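ScaE cell-surface anchored scaffoldin protein (Ruminococcus flavefaciens, PDB 2ZF9) probably attaches the cellulosome to the bacterial cell surface, this part of it being the type III cohesin module that binds dockerin partners. Local coordinates at residues S35-L41 and E181-V187; K76-I80 and F129-P134; D136-G140 and V187-T191. Residue numbers count along the deposited sequence, not the author numbering.

Interaction 1 (S35-L41 and E181-V187)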
loop_
_atom_site.group_PDB
_atom_site.type_symbol
_atom_site.label_atom_id
_atom_site.label_comp_id
_atom_site.label_asym_id
_atom_site.label_seq_id
_atom_site.Cartn_x
_atom_site.Cartn_y
_atom_site.Cartn_z
ATOM N N SER A 35 0.763 -5.724 -1.319
ATOM C CA SER A 35 -0.575 -6.200 -0.962
ATOM C C SER A 35 -1.072 -5.529 0.307
ATOM O O SER A 35 -0.281 -5.212 1.217
ATOM C CB SER A 35 -0.599 -7.740 -0.830
ATOM O OG SER A 35 0.306 -8.171 0.149
ATOM N N ILE A 36 -2.381 -5.298 0.359
ATOM C CA ILE A 36 -3.025 -4.738 1.564
ATOM C C ILE A 36 -3.923 -5.813 2.146
ATOM O O ILE A 36 -4.534 -6.597 1.402
ATOM C CB ILE A 36 -3.811 -3.483 1.231
ATOM C CG1 ILE A 36 -2.832 -2.360 0.809
ATOM C CG2 ILE A 36 -4.760 -3.061 2.404
ATOM C CD1 ILE A 36 -3.549 -1.108 0.265
ATOM N N THR A 37 -3.975 -5.836 3.476
ATOM C CA THR A 37 -4.798 -6.763 4.254
ATOM C C THR A 37 -6.208 -6.920 3.677
ATOM O O THR A 37 -6.873 -5.943 3.354
ATOM C CB THR A 37 -4.905 -6.271 5.736
ATOM O OG1 THR A 37 -3.586 -5.968 6.245
ATOM C CG2 THR A 37 -5.572 -7.342 6.614
ATOM N N LYS A 38 -6.652 -8.169 3.587
ATOM C CA LYS A 38 -8.056 -8.483 3.275
ATOM C C LYS A 38 -8.693 -8.974 4.547
ATOM O O LYS A 38 -8.491 -10.127 4.947
ATOM C CB LYS A 38 -8.129 -9.548 2.176
ATOM C CG LYS A 38 -7.646 -9.023 0.846
ATOM C CD LYS A 38 -7.477 -10.150 -0.142
ATOM C CE LYS A 38 -7.021 -9.605 -1.479
ATOM N NZ LYS A 38 -7.039 -10.650 -2.549
ATOM N N LYS A 39 -9.425 -8.076 5.210
ATOM C CA LYS A 39 -9.901 -8.347 6.549
ATOM C C LYS A 39 -11.396 -8.638 6.528
ATOM O O LYS A 39 -12.171 -7.850 5.976
ATOM C CB LYS A 39 -9.610 -7.149 7.469
ATOM C CG LYS A 39 -10.002 -7.344 8.932
ATOM C CD LYS A 39 -9.102 -8.381 9.631
ATOM C CE LYS A 39 -7.938 -7.751 10.352
ATOM N NZ LYS A 39 -7.753 -8.481 11.647
ATOM N N THR A 40 -11.795 -9.742 7.168
ATOM C CA THR A 40 -13.228 -10.020 7.366
ATOM C C THR A 40 -13.584 -9.935 8.844
ATOM O O THR A 40 -12.912 -10.512 9.689
ATOM C CB THR A 40 -13.659 -11.376 6.768
ATOM O OG1 THR A 40 -13.274 -11.440 5.390
ATOM C CG2 THR A 40 -15.197 -11.572 6.863
ATOM N N LEU A 41 -14.613 -9.157 9.147
ATOM C CA LEU A 41 -15.062 -8.963 10.506
ATOM C C LEU A 41 -16.426 -9.652 10.689
ATOM O O LEU A 41 -17.182 -9.781 9.745
ATOM C CB LEU A 41 -15.193 -7.474 10.801
ATOM C CG LEU A 41 -13.936 -6.601 10.730
ATOM C CD1 LEU A 41 -14.336 -5.190 11.019
ATOM C CD2 LEU A 41 -12.843 -7.087 11.726
ATOM N N GLU A 181 -1.980 -6.054 -5.153
ATOM C CA GLU A 181 -3.084 -6.826 -4.613
ATOM C C GLU A 181 -3.868 -5.937 -3.626
ATOM O O GLU A 181 -3.421 -5.677 -2.512
ATOM C CB GLU A 181 -2.548 -8.098 -3.974
ATOM C CG GLU A 181 -3.607 -9.107 -3.497
ATOM C CD GLU A 181 -3.001 -10.204 -2.579
ATOM O OE1 GLU A 181 -1.801 -10.560 -2.780
ATOM O OE2 GLU A 181 -3.716 -10.697 -1.656
ATOM N N GLN A 182 -5.020 -5.428 -4.059
ATOM C CA GLN A 182 -5.770 -4.477 -3.248
ATOM C C GLN A 182 -6.402 -5.204 -2.044
ATOM O O GLN A 182 -6.589 -6.442 -2.063
ATOM C CB GLN A 182 -6.872 -3.781 -4.088
ATOM C CG GLN A 182 -6.402 -3.039 -5.358
ATOM C CD GLN A 182 -5.493 -1.834 -5.071
ATOM O OE1 GLN A 182 -4.823 -1.781 -4.043
ATOM N NE2 GLN A 182 -5.470 -0.860 -5.986
ATOM N N GLY A 183 -6.724 -4.440 -1.005
ATOM C CA GLY A 183 -7.333 -5.018 0.173
ATOM C C GLY A 183 -8.676 -4.410 0.505
ATOM O O GLY A 183 -9.276 -3.663 -0.303
ATOM N N TYR A 184 -9.174 -4.748 1.690
ATOM C CA TYR A 184 -10.480 -4.280 2.130
ATOM C C TYR A 184 -10.736 -4.656 3.572
ATOM O O TYR A 184 -10.022 -5.498 4.156
ATOM C CB TYR A 184 -11.610 -4.881 1.259
ATOM C CG TYR A 184 -11.544 -6.372 1.093
ATOM C CD1 TYR A 184 -11.142 -6.938 -0.126
ATOM C CD2 TYR A 184 -11.854 -7.231 2.156
ATOM C CE1 TYR A 184 -11.074 -8.327 -0.284
ATOM C CE2 TYR A 184 -11.777 -8.639 2.010
ATOM C CZ TYR A 184 -11.407 -9.161 0.790
ATOM O OH TYR A 184 -11.321 -10.525 0.651
ATOM N N ILE A 185 -11.764 -4.025 4.134
ATOM C CA ILE A 185 -12.409 -4.523 5.331
ATOM C C ILE A 185 -13.831 -4.902 4.906
ATOM O O ILE A 185 -14.546 -4.079 4.328
ATOM C CB ILE A 185 -12.465 -3.453 6.448
ATOM C CG1 ILE A 185 -11.048 -2.979 6.810
ATOM C CG2 ILE A 185 -13.256 -4.019 7.692
ATOM C CD1 ILE A 185 -11.027 -1.674 7.667
ATOM N N GLN A 186 -14.238 -6.128 5.180
ATOM C CA GLN A 186 -15.625 -6.498 4.871
ATOM C C GLN A 186 -16.279 -7.138 6.082
ATOM O O GLN A 186 -15.589 -7.673 6.966
ATOM C CB GLN A 186 -15.695 -7.435 3.669
ATOM C CG GLN A 186 -15.078 -8.792 3.922
ATOM C CD GLN A 186 -15.208 -9.671 2.699
ATOM O OE1 GLN A 186 -15.790 -9.256 1.695
ATOM N NE2 GLN A 186 -14.655 -10.877 2.767
ATOM N N VAL A 187 -17.602 -7.036 6.137
ATOM C CA VAL A 187 -18.368 -7.606 7.254
ATOM C C VAL A 187 -18.902 -8.949 6.764
ATOM O O VAL A 187 -19.539 -9.022 5.716
ATOM C CB VAL A 187 -19.540 -6.690 7.656
ATOM C CG1 VAL A 187 -20.221 -7.219 8.927
ATOM C CG2 VAL A 187 -19.067 -5.251 7.861
HETATM O O HOH W 1 -4.351 -8.204 -0.497
HETATM O O HOH W 2 -3.390 -9.724 1.303
HETATM O O HOH W 3 -7.634 -8.039 -4.192
#
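Strand 183-187 runs parallel to strand 38-41, the axes approaching to 4.7 Å at an angle of 16°. Ahead of it, Glu181 O accepts a hydrogen bond from Ile36 N at 3.1 Å. The Glu181 side chain lies on the same sheet face as Lys38, and Glu181 OE2 forms a long salt bridge with Lys38 NZ at 3.4 Å, a weak hydrogen bond. At Gln182 the pairing is interrupted; Gln182 OE1 accepts from Val147 N, while water 3 donates to Gln182 O (2.9 Å) and weakly accepts from Lys38 NZ (3.1 Å). Gly183 fits because a CB there would stand 2.3 Å from Thr37 O and 2.5 Å from Ile36 O; instead Gly183 CA makes a CA-H...O contact of 3.3 Å with Thr37 O. Regular pairing resumes at Tyr184, in the register set by Ser35 and Glu181: Tyr184 N donates to Thr37 O (3.1 Å) and Tyr184 O accepts from Lys39 N (2.8 Å). Lys38 CB packs over the face of the Tyr184 ring, 4.0 Å from its centroid, a CH-pi contact. Ile185 points to the opposite face, where its CG2 meets Leu41 CD1 at 3.7 Å. Gln186 N donates to Lys39 O and Gln186 O accepts from Leu41 N, both at 2.8 Å; Gln186 NE2 adds a hydrogen bond to Thr40 OG1 at 3.0 Å. Val187, paired with Leu41, shares the face of Ile185. This parallel pairing of first and last core strands is characteristic of cohesins; strand 33-41 continues the sheet antiparallel to strand 50-58, and strand 180-187 antiparallel to strand 142-149.

Interaction 2 (K76-I80 and F129-P134)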
loop_
_atom_site.group_PDB
_atom_site.type_symbol
_atom_site.label_atom_id
_atom_site.label_comp_id
_atom_site.label_asym_id
_atom_site.label_seq_id
_atom_site.Cartn_x
_atom_site.Cartn_y
_atom_site.Cartn_z
ATOM N N LYS A 76 -16.056 6.199 3.782
ATOM C CA LYS A 76 -16.787 5.894 5.014
ATOM C C LYS A 76 -15.881 5.428 6.147
ATOM O O LYS A 76 -16.312 5.383 7.314
ATOM C CB LYS A 76 -17.826 4.793 4.755
ATOM C CG LYS A 76 -19.047 5.314 4.047
ATOM C CD LYS A 76 -19.927 4.178 3.569
ATOM C CE LYS A 76 -21.122 4.773 2.869
ATOM N NZ LYS A 76 -22.021 3.721 2.346
ATOM N N LEU A 77 -14.664 5.007 5.805
ATOM C CA LEU A 77 -13.685 4.579 6.835
ATOM C C LEU A 77 -12.956 5.799 7.330
ATOM O O LEU A 77 -12.874 6.787 6.617
ATOM C CB LEU A 77 -12.666 3.589 6.260
ATOM C CG LEU A 77 -13.131 2.236 5.700
ATOM C CD1 LEU A 77 -11.920 1.455 5.140
ATOM C CD2 LEU A 77 -13.824 1.408 6.786
ATOM N N LYS A 78 -12.430 5.742 8.547
ATOM C CA LYS A 78 -11.663 6.855 9.101
ATOM C C LYS A 78 -10.276 6.376 9.515
ATOM O O LYS A 78 -10.171 5.368 10.217
ATOM C CB LYS A 78 -12.390 7.391 10.332
ATOM C CG LYS A 78 -11.843 8.689 10.899
ATOM C CD LYS A 78 -12.593 9.010 12.233
ATOM C CE LYS A 78 -11.932 10.142 13.032
ATOM N NZ LYS A 78 -12.279 10.023 14.476
ATOM N N LEU A 79 -9.245 7.098 9.096
ATOM C CA LEU A 79 -7.850 6.820 9.498
ATOM C C LEU A 79 -7.624 7.297 10.923
ATOM O O LEU A 79 -7.813 8.476 11.230
ATOM C CB LEU A 79 -6.860 7.509 8.562
ATOM C CG LEU A 79 -5.349 7.274 8.786
ATOM C CD1 LEU A 79 -4.926 5.809 8.508
ATOM C CD2 LEU A 79 -4.580 8.201 7.881
ATOM N N ILE A 80 -7.191 6.383 11.777
ATOM C CA ILE A 80 -6.989 6.684 13.185
ATOM C C ILE A 80 -5.487 6.872 13.552
ATOM O O ILE A 80 -4.758 5.897 13.604
ATOM C CB ILE A 80 -7.601 5.587 14.056
ATOM C CG1 ILE A 80 -9.093 5.349 13.707
ATOM C CG2 ILE A 80 -7.415 5.894 15.559
ATOM C CD1 ILE A 80 -9.991 6.636 13.784
ATOM N N PHE A 129 -1.242 0.521 9.808
ATOM C CA PHE A 129 -2.099 1.690 10.050
ATOM C C PHE A 129 -3.482 1.204 10.484
ATOM O O PHE A 129 -3.804 0.020 10.343
ATOM C CB PHE A 129 -2.203 2.614 8.794
ATOM C CG PHE A 129 -2.652 1.889 7.520
ATOM C CD1 PHE A 129 -1.761 1.079 6.814
ATOM C CD2 PHE A 129 -3.979 2.014 7.051
ATOM C CE1 PHE A 129 -2.161 0.436 5.630
ATOM C CE2 PHE A 129 -4.386 1.368 5.867
ATOM C CZ PHE A 129 -3.472 0.570 5.171
ATOM N N VAL A 130 -4.280 2.108 11.036
ATOM C CA VAL A 130 -5.565 1.713 11.627
ATOM C C VAL A 130 -6.698 2.469 10.929
ATOM O O VAL A 130 -6.657 3.704 10.856
ATOM C CB VAL A 130 -5.599 2.034 13.167
ATOM C CG1 VAL A 130 -6.976 1.763 13.789
ATOM C CG2 VAL A 130 -4.533 1.205 13.907
ATOM N N LEU A 131 -7.715 1.722 10.469
ATOM C CA LEU A 131 -8.904 2.301 9.876
ATOM C C LEU A 131 -10.083 1.912 10.736
ATOM O O LEU A 131 -10.186 0.770 11.181
ATOM C CB LEU A 131 -9.122 1.797 8.427
ATOM C CG LEU A 131 -8.069 2.279 7.423
ATOM C CD1 LEU A 131 -8.297 1.659 6.052
ATOM C CD2 LEU A 131 -8.092 3.799 7.324
ATOM N N GLN A 132 -10.963 2.871 10.980
ATOM C CA GLN A 132 -12.149 2.582 11.762
ATOM C C GLN A 132 -13.418 2.444 10.884
ATOM O O GLN A 132 -13.711 3.269 10.023
ATOM C CB GLN A 132 -12.324 3.609 12.891
ATOM C CG GLN A 132 -13.556 3.317 13.797
ATOM C CD GLN A 132 -13.687 4.317 14.938
ATOM O OE1 GLN A 132 -13.421 5.503 14.761
ATOM N NE2 GLN A 132 -14.108 3.834 16.120
ATOM N N VAL A 133 -14.130 1.360 11.112
ATOM C CA VAL A 133 -15.353 0.998 10.383
ATOM C C VAL A 133 -16.521 1.836 10.926
ATOM O O VAL A 133 -16.558 2.139 12.118
ATOM C CB VAL A 133 -15.592 -0.504 10.605
ATOM C CG1 VAL A 133 -16.915 -0.975 10.015
ATOM C CG2 VAL A 133 -14.421 -1.306 10.025
ATOM N N PRO A 134 -17.437 2.281 10.052
ATOM C CA PRO A 134 -18.540 3.140 10.565
ATOM C C PRO A 134 -19.542 2.440 11.489
ATOM O O PRO A 134 -19.656 1.214 11.500
ATOM C CB PRO A 134 -19.249 3.606 9.291
ATOM C CG PRO A 134 -18.872 2.593 8.239
ATOM C CD PRO A 134 -17.489 2.121 8.584
HETATM O O HOH W 4 -15.759 5.182 10.017
HETATM O O HOH W 5 -12.972 7.622 16.217
HETATM O O HOH W 6 -3.112 4.617 11.741
#
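Lys78 and Gln132 form an antiparallel hydrogen-bonded pair, with Lys78 N to Gln132 O at 3.2 Å and Gln132 N to Lys78 O at 2.7 Å; Ile80 N adds a nearly linear bond to Val130 O at 2.9 Å. Lys78 stretches out with all four chi angles t, and Gln132 rises beside it with chi1 and chi2 t, so that water 5 can link Lys78 NZ (3.0 Å) to Gln132 OE1 (2.6 Å), while Gln132 NE2 donates to Asn48 O. Ile80, in an m,m rotamer, brings CD1 to 3.7 Å from Gln132 OE1. On the other face Leu79 is t,p and Leu131 m,t, and Leu79 CD1 meets Leu131 CD2 at 3.9 Å. Leu77, also m,t, sets CD1 3.7 Å from Leu131 CD1 and continues into the interior near Ile185 and Val145. Strand 124-132 is paired along its other edge with strand 50-58, through Phe129 with Met53 and Leu131 with Val51, so the short strand 78-79 adds a further antiparallel partner, with leucines facing the core of the cohesin beta-sandwich.

Interaction 3 (D136-G140 and V187-T191)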
loop_
_atom_site.group_PDB
_atom_site.type_symbol
_atom_site.label_atom_id
_atom_site.label_comp_id
_atom_site.label_asym_id
_atom_site.label_seq_id
_atom_site.Cartn_x
_atom_site.Cartn_y
_atom_site.Cartn_z
ATOM N N ASP A 136 -22.600 2.213 11.267
ATOM C CA ASP A 136 -23.727 1.600 10.565
ATOM C C ASP A 136 -23.380 0.347 9.774
ATOM O O ASP A 136 -24.218 -0.149 9.030
ATOM C CB ASP A 136 -24.432 2.645 9.665
ATOM C CG ASP A 136 -23.542 3.161 8.538
ATOM O OD1 ASP A 136 -22.305 3.006 8.626
ATOM O OD2 ASP A 136 -24.085 3.735 7.562
ATOM N N ALA A 137 -22.156 -0.166 9.924
ATOM C CA ALA A 137 -21.725 -1.332 9.163
ATOM C C ALA A 137 -22.696 -2.501 9.327
ATOM O O ALA A 137 -23.124 -2.804 10.459
ATOM C CB ALA A 137 -20.310 -1.760 9.583
ATOM N N GLN A 138 -22.977 -3.166 8.207
ATOM C CA GLN A 138 -23.923 -4.294 8.116
ATOM C C GLN A 138 -23.279 -5.509 7.461
ATOM O O GLN A 138 -22.404 -5.335 6.599
ATOM C CB GLN A 138 -25.141 -3.900 7.247
ATOM C CG GLN A 138 -26.027 -2.803 7.798
ATOM C CD GLN A 138 -26.643 -3.195 9.119
ATOM O OE1 GLN A 138 -27.103 -4.335 9.294
ATOM N NE2 GLN A 138 -26.633 -2.264 10.076
ATOM N N PRO A 139 -23.778 -6.734 7.770
ATOM C CA PRO A 139 -23.299 -7.951 7.104
ATOM C C PRO A 139 -23.288 -7.712 5.613
ATOM O O PRO A 139 -24.222 -7.096 5.086
ATOM C CB PRO A 139 -24.388 -9.002 7.421
ATOM C CG PRO A 139 -25.023 -8.533 8.700
ATOM C CD PRO A 139 -24.883 -7.009 8.721
ATOM N N GLY A 140 -22.234 -8.169 4.944
ATOM C CA GLY A 140 -22.074 -7.947 3.515
ATOM C C GLY A 140 -21.328 -6.671 3.114
ATOM O O GLY A 140 -20.824 -6.587 1.985
ATOM N N VAL A 187 -17.602 -7.036 6.137
ATOM C CA VAL A 187 -18.368 -7.606 7.254
ATOM C C VAL A 187 -18.902 -8.949 6.764
ATOM O O VAL A 187 -19.539 -9.022 5.716
ATOM C CB VAL A 187 -19.540 -6.690 7.656
ATOM C CG1 VAL A 187 -20.221 -7.219 8.927
ATOM C CG2 VAL A 187 -19.067 -5.251 7.861
ATOM N N GLU A 188 -18.629 -10.006 7.520
ATOM C CA GLU A 188 -19.144 -11.335 7.184
ATOM C C GLU A 188 -20.645 -11.276 6.868
ATOM O O GLU A 188 -21.428 -10.665 7.604
ATOM C CB GLU A 188 -18.883 -12.316 8.343
ATOM C CG GLU A 188 -19.091 -13.782 7.968
ATOM C CD GLU A 188 -17.880 -14.393 7.282
ATOM O OE1 GLU A 188 -17.939 -14.657 6.054
ATOM O OE2 GLU A 188 -16.858 -14.600 7.974
ATOM N N SER A 189 -21.017 -11.883 5.748
ATOM C CA SER A 189 -22.416 -12.115 5.384
ATOM C C SER A 189 -23.085 -13.107 6.324
ATOM O O SER A 189 -22.470 -14.086 6.740
ATOM C CB SER A 189 -22.469 -12.705 3.980
ATOM O OG SER A 189 -22.206 -11.702 3.044
ATOM N N THR A 190 -24.353 -12.867 6.625
ATOM C CA THR A 190 -25.108 -13.751 7.508
ATOM C C THR A 190 -25.139 -15.186 6.957
ATOM O O THR A 190 -25.473 -15.415 5.783
ATOM C CB THR A 190 -26.537 -13.232 7.755
ATOM O OG1 THR A 190 -26.468 -11.899 8.282
ATOM C CG2 THR A 190 -27.265 -14.125 8.771
ATOM N N THR A 191 -24.736 -16.132 7.808
ATOM C CA THR A 191 -24.760 -17.545 7.454
ATOM C C THR A 191 -26.199 -18.048 7.485
ATOM O O THR A 191 -27.047 -17.518 8.230
ATOM C CB THR A 191 -23.950 -18.393 8.435
ATOM O OG1 THR A 191 -24.603 -18.374 9.711
ATOM C CG2 THR A 191 -22.524 -17.855 8.562
#
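Two irregular segments meet near one end of the module, the centre of the contact about 25 Å from that of the chain, burying a modest 268 Å². Asp136 serves the local loop, its O receiving a weak hydrogen bond from Gln138 NE2 at 3.4 Å. Contact with the tail begins at Ala137, whose CB points toward Val187 and lies 4.1 Å from Val187 CG2. The CA-to-CB bond of Gln138 points away, but Gln138 O rests 3.3 Å from Val187 CB, and Gln138 N is hydrogen-bonded to Asp141 OD2. Of the residues in 136-140, Pro139 touches the most partners: Pro139 CA sits 3.7 Å from Val187 CG1 and makes a CA-H...O contact with Glu188 O at 3.3 Å, while Pro139 CB comes to 3.7 Å from Thr190 OG1. Gly140 supplies the one hydrogen bond between the segments, from Gly140 N to Val187 O at 2.9 Å. Its phi of 90° with psi of -20° would jam a CB against the preceding carbonyl oxygen, which accounts for glycine here. Together the backbone angles of Pro139 and Gly140 are those of the central pair of a type II turn. Val187, almost entirely enclosed, also packs on Ala43 and Ala46, so Val187 and Pro139 form a small apolar cluster with Ala43, which Ala46 joins through Val187; Glu188 to Thr190 then run on in an extended, polyproline-like conformation. The arrangement is that of a turn leading into a strand: after Gly140, Asp141 is backbone hydrogen-bonded with Val187, and strand 142-149 proceeds antiparallel to strand 180-187 within the cohesin beta-sandwich.

From the N terminus, strand 33-41 waits for its partner until strand 180-187 near the C terminus, so interaction 1 closes a loop of 139 residues that holds most of the fold. Nested inside it, interaction 2 closes a loop of 48 residues between 76-80 and 129-134. Interaction 3, in series with interaction 2, closes a loop of 46 residues; it crosses interaction 1 because 136-140 lies inside that contact's loop while 187-191 starts at the shared Val187 and runs beyond. Ile185 and Leu41 of interaction 1 pack on Val133 of interaction 2, joining the two within the sandwich core, while Leu41 O and Glu188 N, 2.7 Å apart, link the terminal strand pair to the departing tail.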